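Side-chain contacts in uncharacterized protein (Desulfovibrio piger, PDB 4LG3), which is of unknown function and belongs to the DUF4875 family of the CamS-like clan: residues K140-D144 against G145-E149; G104-G107 against S108-W111; E175-P178 against Q179-R183. All coordinates share one frame; numbering follows the deposited sequence.

Overall arrangement
The three contacts are local turns at separate places on one chain. Interaction 1 is the small hairpin of strands 142-143 and 146-147, between helix 125-137 and helix 149-160. Interaction 2 lies in the loop joining strands 92-98 and 113-118 of the mixed sheet. Interaction 3 follows strand 175-176, which pairs with strand 113-118, and closes the chain at its C-terminus. Interactions 2 and 3 lie on the same side of the chain's centre, with nearest atoms about 6 Å apart. Interaction 1 is remote, with centres about 41 Å from interaction 2 and 38 Å from interaction 3. No active site is known. A 1,2-ethanediol near Thr147 and a sulfate near Thr182 probably come from the crystallisation liquor.

Interaction 1 (K140-D144 against G145-E149); sequences KFQVD and GSTDE
Gln142 reaches across a short antiparallel hairpin to Thr147, its partner in a non-hydrogen-bonded pair. Its CB leaves on the face of the hairpin that also carries Thr147. CG lies anti to the carbonyl carbon (chi1 -70°), and a bend at chi2 brings the amide over to the partner strand. Gln142 CD stops 3.8 Å from Thr147 OG1. The amide then splits. Gln142 OE1 lies alongside the Ser146-Thr147 peptide, 3.6 Å from Ser146 C. Gln142 NE2 donates to Thr147 OG1 at 2.8 Å, and the hydroxyl sits almost in the amide plane. NE2 also bonds to Arg138 O, so the amide nitrogen has two acceptors.

Backbone bonds tie the strands on both sides of this pair. Asp148 N donates to Phe141 O at 2.8 Å, nearly straight. Val143 N donates to Ser146 O at 2.8 Å. At the turn, Val143 O takes two donors from the same residue. Ser146 OG donates to Val143 O at 3.1 Å, almost end-on to the carbonyl. Ser146 N reaches Val143 O at 3.3 Å from above the carbonyl plane, a less favourable approach. Asp144 and Gly145 form the turn, both with positive phi.

Val143 CG2 touches Asp148 CB at 4.0 Å, the two side chains side by side. Asp148 is the N-cap of helix 149-160: its side chain caps a backbone N just beyond Glu149, in the first turn. Its carboxylate also forms a salt bridge with Arg151. Phe141 leans on the same helix through Arg151, Leu152 and Ala155.

The contact is mainly polar and near the surface. The amide and hydroxyl bonds add to three backbone bonds, of which that from Ser146 N is the long, bent one. Asp148 N joins the hairpin directly to the start of the helix.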
loop_
_atom_site.group_PDB
_atom_site.type_symbol
_atom_site.label_atom_id
_atom_site.label_comp_id
_atom_site.label_asym_id
_atom_site.label_seq_id
_atom_site.Cartn_x
_atom_site.Cartn_y
_atom_site.Cartn_z
ATOM N N LYS A 140 5.831 22.987 3.419
ATOM C CA LYS A 140 6.484 24.279 3.161
ATOM C C LYS A 140 6.095 24.837 1.780
ATOM O O LYS A 140 6.558 25.910 1.402
ATOM C CB LYS A 140 8.023 24.134 3.239
ATOM C CG LYS A 140 8.566 23.678 4.596
ATOM C CD LYS A 140 9.901 22.957 4.429
ATOM C CE LYS A 140 10.261 22.100 5.617
ATOM N NZ LYS A 140 9.569 20.792 5.581
ATOM N N PHE A 141 5.275 24.105 1.020
ATOM C CA PHE A 141 4.878 24.482 -0.334
ATOM C C PHE A 141 3.344 24.570 -0.471
ATOM O O PHE A 141 2.799 24.339 -1.562
ATOM C CB PHE A 141 5.471 23.474 -1.353
ATOM C CG PHE A 141 6.976 23.552 -1.445
ATOM C CD1 PHE A 141 7.780 22.842 -0.560
ATOM C CD2 PHE A 141 7.593 24.384 -2.374
ATOM C CE1 PHE A 141 9.176 22.959 -0.607
ATOM C CE2 PHE A 141 8.991 24.487 -2.432
ATOM C CZ PHE A 141 9.772 23.769 -1.552
ATOM N N GLN A 142 2.653 24.938 0.619
ATOM C CA GLN A 142 1.198 25.072 0.594
ATOM C C GLN A 142 0.796 26.476 0.161
ATOM O O GLN A 142 1.231 27.452 0.771
ATOM C CB GLN A 142 0.575 24.719 1.956
ATOM C CG GLN A 142 0.647 23.234 2.308
ATOM C CD GLN A 142 0.033 22.347 1.251
ATOM O OE1 GLN A 142 -1.179 22.367 0.996
ATOM N NE2 GLN A 142 0.878 21.581 0.588
ATOM N N VAL A 143 0.018 26.580 -0.928
ATOM C CA VAL A 143 -0.468 27.850 -1.466
ATOM C C VAL A 143 -1.969 27.703 -1.742
ATOM O O VAL A 143 -2.358 26.938 -2.636
ATOM C CB VAL A 143 0.306 28.349 -2.728
ATOM C CG1 VAL A 143 -0.229 29.698 -3.203
ATOM C CG2 VAL A 143 1.814 28.431 -2.488
ATOM N N ASP A 144 -2.799 28.436 -0.963
ATOM C CA ASP A 144 -4.267 28.474 -1.028
ATOM C C ASP A 144 -4.887 27.078 -0.895
ATOM O O ASP A 144 -5.706 26.681 -1.730
ATOM C CB ASP A 144 -4.758 29.172 -2.317
ATOM C CG ASP A 144 -4.332 30.622 -2.442
ATOM O OD1 ASP A 144 -4.538 31.387 -1.472
ATOM O OD2 ASP A 144 -3.820 31.000 -3.525
ATOM N N GLY A 145 -4.473 26.354 0.149
ATOM C CA GLY A 145 -4.951 25.006 0.456
ATOM C C GLY A 145 -4.506 23.898 -0.479
ATOM O O GLY A 145 -5.049 22.788 -0.429
ATOM N N SER A 146 -3.528 24.176 -1.350
ATOM C CA SER A 146 -3.022 23.165 -2.281
ATOM C C SER A 146 -1.507 23.270 -2.431
ATOM O O SER A 146 -0.935 24.352 -2.272
ATOM C CB SER A 146 -3.708 23.267 -3.638
ATOM O OG SER A 146 -3.812 24.624 -4.032
ATOM N N THR A 147 -0.859 22.129 -2.702
ATOM C CA THR A 147 0.584 22.054 -2.887
ATOM C C THR A 147 0.965 22.746 -4.193
ATOM O O THR A 147 0.365 22.468 -5.238
ATOM C CB THR A 147 1.042 20.582 -2.882
ATOM O OG1 THR A 147 0.681 19.954 -1.650
ATOM C CG2 THR A 147 2.537 20.422 -3.126
ATOM N N ASP A 148 1.968 23.635 -4.132
ATOM C CA ASP A 148 2.535 24.270 -5.315
ATOM C C ASP A 148 3.482 23.212 -5.908
ATOM O O ASP A 148 4.663 23.137 -5.529
ATOM C CB ASP A 148 3.231 25.595 -4.936
ATOM C CG ASP A 148 3.899 26.361 -6.062
ATOM O OD1 ASP A 148 3.981 25.818 -7.197
ATOM O OD2 ASP A 148 4.360 27.488 -5.808
ATOM N N GLU A 149 2.920 22.328 -6.765
ATOM C CA GLU A 149 3.627 21.196 -7.361
ATOM C C GLU A 149 4.880 21.621 -8.126
ATOM O O GLU A 149 5.920 20.976 -7.976
ATOM C CB GLU A 149 2.698 20.391 -8.274
ATOM C CG GLU A 149 1.794 19.446 -7.497
ATOM C CD GLU A 149 0.795 18.713 -8.360
ATOM O OE1 GLU A 149 1.182 17.713 -9.003
ATOM O OE2 GLU A 149 -0.375 19.153 -8.413
#

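Interaction 2 (G104-G107 against S108-W111); sequences GVSG and SDDW
Trp111 lays its indole over Gly104, the tightly packed side of this loop. Gly104 CA sits over the centre of the Trp111 six-membered ring, 3.5 Å from its centroid and 10° off the normal. This is a CH-pi contact. The Trp111 side chain folds back between its own N and carbonyl carbon (chi1 55°), which sets the ring over the glycine. Val105 CG2 lies beside the ring, 3.9 Å from Trp111 CH2, and Val105 also touches Ile21. Gly104 N donates to Trp111 O at 3.2 Å, in the carbonyl plane, so backbone and ring join the same two residues. Arg24 donates to Gly104 O.

The other side is looser and more polar. Ser106 OG accepts from Ser108 N at 3.1 Å. Asp109 turns its carboxylate inward, and OD2 receives weak bonds from Val105 N and Ser106 N. Ser108 is exposed on this side.

Two kinds of contact hold this part of the loop between strands 92-98 and 113-118 together. One is the aromatic contact with a glycine CA. The other is a carboxylate facing backbone N-H groups, whose negative charge may be partly offset by those dipoles.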
loop_
_atom_site.group_PDB
_atom_site.type_symbol
_atom_site.label_atom_id
_atom_site.label_comp_id
_atom_site.label_asym_id
_atom_site.label_seq_id
_atom_site.Cartn_x
_atom_site.Cartn_y
_atom_site.Cartn_z
ATOM N N GLY A 104 -19.670 -10.410 1.977
ATOM C CA GLY A 104 -19.058 -9.094 1.860
ATOM C C GLY A 104 -18.860 -8.299 3.134
ATOM O O GLY A 104 -18.635 -8.856 4.205
ATOM N N VAL A 105 -18.952 -6.974 3.012
ATOM C CA VAL A 105 -18.829 -6.054 4.136
ATOM C C VAL A 105 -20.164 -6.003 4.931
ATOM O O VAL A 105 -20.143 -6.089 6.166
ATOM C CB VAL A 105 -18.385 -4.650 3.651
ATOM C CG1 VAL A 105 -18.468 -3.625 4.771
ATOM C CG2 VAL A 105 -16.971 -4.689 3.075
ATOM N N SER A 106 -21.307 -5.891 4.228
ATOM C CA SER A 106 -22.633 -5.755 4.846
ATOM C C SER A 106 -23.164 -7.002 5.568
ATOM O O SER A 106 -23.937 -6.862 6.524
ATOM C CB SER A 106 -23.662 -5.356 3.799
ATOM O OG SER A 106 -23.900 -6.408 2.880
ATOM N N GLY A 107 -22.819 -8.190 5.072
ATOM C CA GLY A 107 -23.357 -9.428 5.618
ATOM C C GLY A 107 -24.515 -9.957 4.782
ATOM O O GLY A 107 -25.057 -11.035 5.062
ATOM N N SER A 108 -24.907 -9.187 3.749
ATOM C CA SER A 108 -25.962 -9.547 2.798
ATOM C C SER A 108 -25.474 -9.330 1.348
ATOM O O SER A 108 -26.271 -9.382 0.406
ATOM C CB SER A 108 -27.259 -8.784 3.069
ATOM O OG SER A 108 -27.074 -7.391 2.874
ATOM N N ASP A 109 -24.151 -9.137 1.169
ATOM C CA ASP A 109 -23.545 -9.074 -0.158
ATOM C C ASP A 109 -23.336 -10.530 -0.642
ATOM O O ASP A 109 -23.706 -11.488 0.067
ATOM C CB ASP A 109 -22.222 -8.288 -0.147
ATOM C CG ASP A 109 -22.315 -6.781 0.062
ATOM O OD1 ASP A 109 -23.222 -6.143 -0.544
ATOM O OD2 ASP A 109 -21.422 -6.220 0.754
ATOM N N ASP A 110 -22.768 -10.701 -1.845
ATOM C CA ASP A 110 -22.534 -12.045 -2.372
ATOM C C ASP A 110 -21.137 -12.111 -2.985
ATOM O O ASP A 110 -20.978 -12.294 -4.195
ATOM C CB ASP A 110 -23.643 -12.449 -3.375
ATOM C CG ASP A 110 -23.504 -13.860 -3.921
ATOM O OD1 ASP A 110 -23.348 -14.802 -3.107
ATOM O OD2 ASP A 110 -23.509 -14.017 -5.165
ATOM N N TRP A 111 -20.120 -11.916 -2.147
ATOM C CA TRP A 111 -18.727 -11.983 -2.582
ATOM C C TRP A 111 -17.839 -12.324 -1.428
ATOM O O TRP A 111 -18.163 -12.010 -0.281
ATOM C CB TRP A 111 -18.246 -10.692 -3.274
ATOM C CG TRP A 111 -18.400 -9.415 -2.501
ATOM C CD1 TRP A 111 -19.352 -8.455 -2.694
ATOM C CD2 TRP A 111 -17.486 -8.883 -1.522
ATOM N NE1 TRP A 111 -19.115 -7.376 -1.870
ATOM C CE2 TRP A 111 -17.962 -7.597 -1.161
ATOM C CE3 TRP A 111 -16.295 -9.352 -0.940
ATOM C CZ2 TRP A 111 -17.310 -6.795 -0.217
ATOM C CZ3 TRP A 111 -15.660 -8.571 0.015
ATOM C CH2 TRP A 111 -16.165 -7.312 0.370
#

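Interaction 3 (E175-P178 against Q179-R183); sequences EPFP and QEWTR
Pro178 rests its ring on the indole of Trp181. The point of contact is Pro178 CD, over the centre of the Trp181 six-membered ring and 3.6 Å from its centroid, a CH-pi contact. Pro178 CG follows toward the pyrrole side, 3.9 Å from Trp181 NE1. Farther round the proline, Pro178 CB meets the carboxylate end of Glu180, 3.6 Å from Glu180 OE1.

Trp181 also receives Phe177. The two aromatic planes are close to parallel, at 18°, but slid apart, with centroids 5.6 Å from each other, so they barely overlap. The nearest approach is oblique: Phe177 CD1 reaches Trp181 CE3 at 3.5 Å. Phe177 CB lies close to Trp181 CZ3. Phe177 holds CG between its N and carbonyl carbon (chi1 75°), which aims the ring at the turn.

The chain here leaves strand 175-176, the edge partner of strand 113-118, and winds into a short 3-10 segment, 179-182. Pro178 stands just before it. Pro178 O takes Trp181 N at 3.2 Å, the i to i+3 spacing of a 3-10 turn, with the donor well above the carbonyl plane. One step on, Gln179 O accepts from both Thr182 N and Thr182 OG1. The bond from Thr182 OG1 to Gln179 O is short, 2.6 Å, and runs nearly end-on to the carbonyl. The two bonds hold Thr182 in the turn, and its CG2 comes to the edge of the Phe177 ring.

Outside the contact, Phe177 packs against Ala57 and Ile61 of helix 53-71 and against Leu116 of strand 113-118. Trp181 touches Ala57 and makes a cation-pi contact with Arg54. Gln179 and Thr182 lie against Trp113.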
loop_
_atom_site.group_PDB
_atom_site.type_symbol
_atom_site.label_atom_id
_atom_site.label_comp_id
_atom_site.label_asym_id
_atom_site.label_seq_id
_atom_site.Cartn_x
_atom_site.Cartn_y
_atom_site.Cartn_z
ATOM N N GLU A 175 -3.928 -0.917 -10.576
ATOM C CA GLU A 175 -4.836 -1.485 -11.574
ATOM C C GLU A 175 -5.678 -2.534 -10.892
ATOM O O GLU A 175 -5.165 -3.133 -9.941
ATOM C CB GLU A 175 -4.061 -2.194 -12.718
ATOM C CG GLU A 175 -3.021 -1.409 -13.481
ATOM C CD GLU A 175 -2.335 -2.268 -14.527
ATOM O OE1 GLU A 175 -2.329 -3.510 -14.367
ATOM O OE2 GLU A 175 -1.854 -1.701 -15.535
ATOM N N PRO A 176 -6.869 -2.928 -11.410
ATOM C CA PRO A 176 -7.546 -4.095 -10.812
ATOM C C PRO A 176 -6.699 -5.359 -11.029
ATOM O O PRO A 176 -5.778 -5.347 -11.846
ATOM C CB PRO A 176 -8.884 -4.168 -11.561
ATOM C CG PRO A 176 -9.005 -2.876 -12.303
ATOM C CD PRO A 176 -7.629 -2.393 -12.563
ATOM N N PHE A 177 -6.953 -6.419 -10.277
ATOM C CA PHE A 177 -6.251 -7.691 -10.495
ATOM C C PHE A 177 -7.319 -8.779 -10.519
ATOM O O PHE A 177 -8.395 -8.584 -9.923
ATOM C CB PHE A 177 -5.082 -7.967 -9.532
ATOM C CG PHE A 177 -5.378 -8.377 -8.107
ATOM C CD1 PHE A 177 -5.836 -9.666 -7.814
ATOM C CD2 PHE A 177 -5.058 -7.534 -7.048
ATOM C CE1 PHE A 177 -6.053 -10.065 -6.502
ATOM C CE2 PHE A 177 -5.283 -7.929 -5.728
ATOM C CZ PHE A 177 -5.774 -9.197 -5.465
ATOM N N PRO A 178 -7.110 -9.869 -11.292
ATOM C CA PRO A 178 -8.189 -10.849 -11.462
ATOM C C PRO A 178 -8.554 -11.622 -10.198
ATOM O O PRO A 178 -7.704 -11.973 -9.381
ATOM C CB PRO A 178 -7.658 -11.789 -12.548
ATOM C CG PRO A 178 -6.571 -11.044 -13.208
ATOM C CD PRO A 178 -5.950 -10.223 -12.125
ATOM N N GLN A 179 -9.857 -11.881 -10.075
ATOM C CA GLN A 179 -10.518 -12.629 -9.014
ATOM C C GLN A 179 -9.928 -14.056 -8.884
ATOM O O GLN A 179 -9.840 -14.562 -7.773
ATOM C CB GLN A 179 -12.025 -12.681 -9.344
ATOM C CG GLN A 179 -12.905 -13.360 -8.299
ATOM C CD GLN A 179 -13.311 -12.456 -7.161
ATOM O OE1 GLN A 179 -13.397 -11.225 -7.287
ATOM N NE2 GLN A 179 -13.647 -13.075 -6.036
ATOM N N GLU A 180 -9.522 -14.682 -10.016
ATOM C CA GLU A 180 -8.959 -16.040 -10.095
ATOM C C GLU A 180 -7.599 -16.156 -9.361
ATOM O O GLU A 180 -7.216 -17.259 -8.963
ATOM C CB GLU A 180 -8.852 -16.543 -11.559
ATOM C CG GLU A 180 -8.398 -15.513 -12.592
ATOM C CD GLU A 180 -9.474 -14.786 -13.396
ATOM O OE1 GLU A 180 -10.356 -14.129 -12.792
ATOM O OE2 GLU A 180 -9.393 -14.825 -14.647
ATOM N N TRP A 181 -6.900 -15.028 -9.149
ATOM C CA TRP A 181 -5.622 -14.980 -8.421
ATOM C C TRP A 181 -5.780 -15.288 -6.919
ATOM O O TRP A 181 -4.793 -15.614 -6.263
ATOM C CB TRP A 181 -4.977 -13.591 -8.572
ATOM C CG TRP A 181 -4.360 -13.310 -9.904
ATOM C CD1 TRP A 181 -4.476 -14.052 -11.052
ATOM C CD2 TRP A 181 -3.537 -12.184 -10.234
ATOM N NE1 TRP A 181 -3.750 -13.472 -12.066
ATOM C CE2 TRP A 181 -3.169 -12.318 -11.594
ATOM C CE3 TRP A 181 -3.060 -11.081 -9.507
ATOM C CZ2 TRP A 181 -2.354 -11.384 -12.241
ATOM C CZ3 TRP A 181 -2.238 -10.170 -10.141
ATOM C CH2 TRP A 181 -1.882 -10.332 -11.489
ATOM N N THR A 182 -7.001 -15.122 -6.380
ATOM C CA THR A 182 -7.366 -15.335 -4.976
ATOM C C THR A 182 -7.740 -16.797 -4.701
ATOM O O THR A 182 -7.956 -17.158 -3.542
ATOM C CB THR A 182 -8.548 -14.432 -4.576
ATOM O OG1 THR A 182 -9.739 -14.919 -5.206
ATOM C CG2 THR A 182 -8.322 -12.960 -4.909
ATOM N N ARG A 183 -7.896 -17.615 -5.766
ATOM C CA ARG A 183 -8.271 -19.027 -5.654
ATOM C C ARG A 183 -7.067 -19.825 -5.153
ATOM O O ARG A 183 -5.997 -19.765 -5.804
ATOM C CB ARG A 183 -8.805 -19.582 -6.999
ATOM C CG ARG A 183 -10.031 -18.836 -7.541
ATOM C CD ARG A 183 -10.768 -19.588 -8.647
ATOM N NE ARG A 183 -10.080 -19.544 -9.943
ATOM C CZ ARG A 183 -10.568 -20.049 -11.075
ATOM N NH1 ARG A 183 -11.758 -20.638 -11.090
ATOM N NH2 ARG A 183 -9.869 -19.972 -12.199
ATOM O OXT ARG A 183 -7.168 -20.416 -4.054
#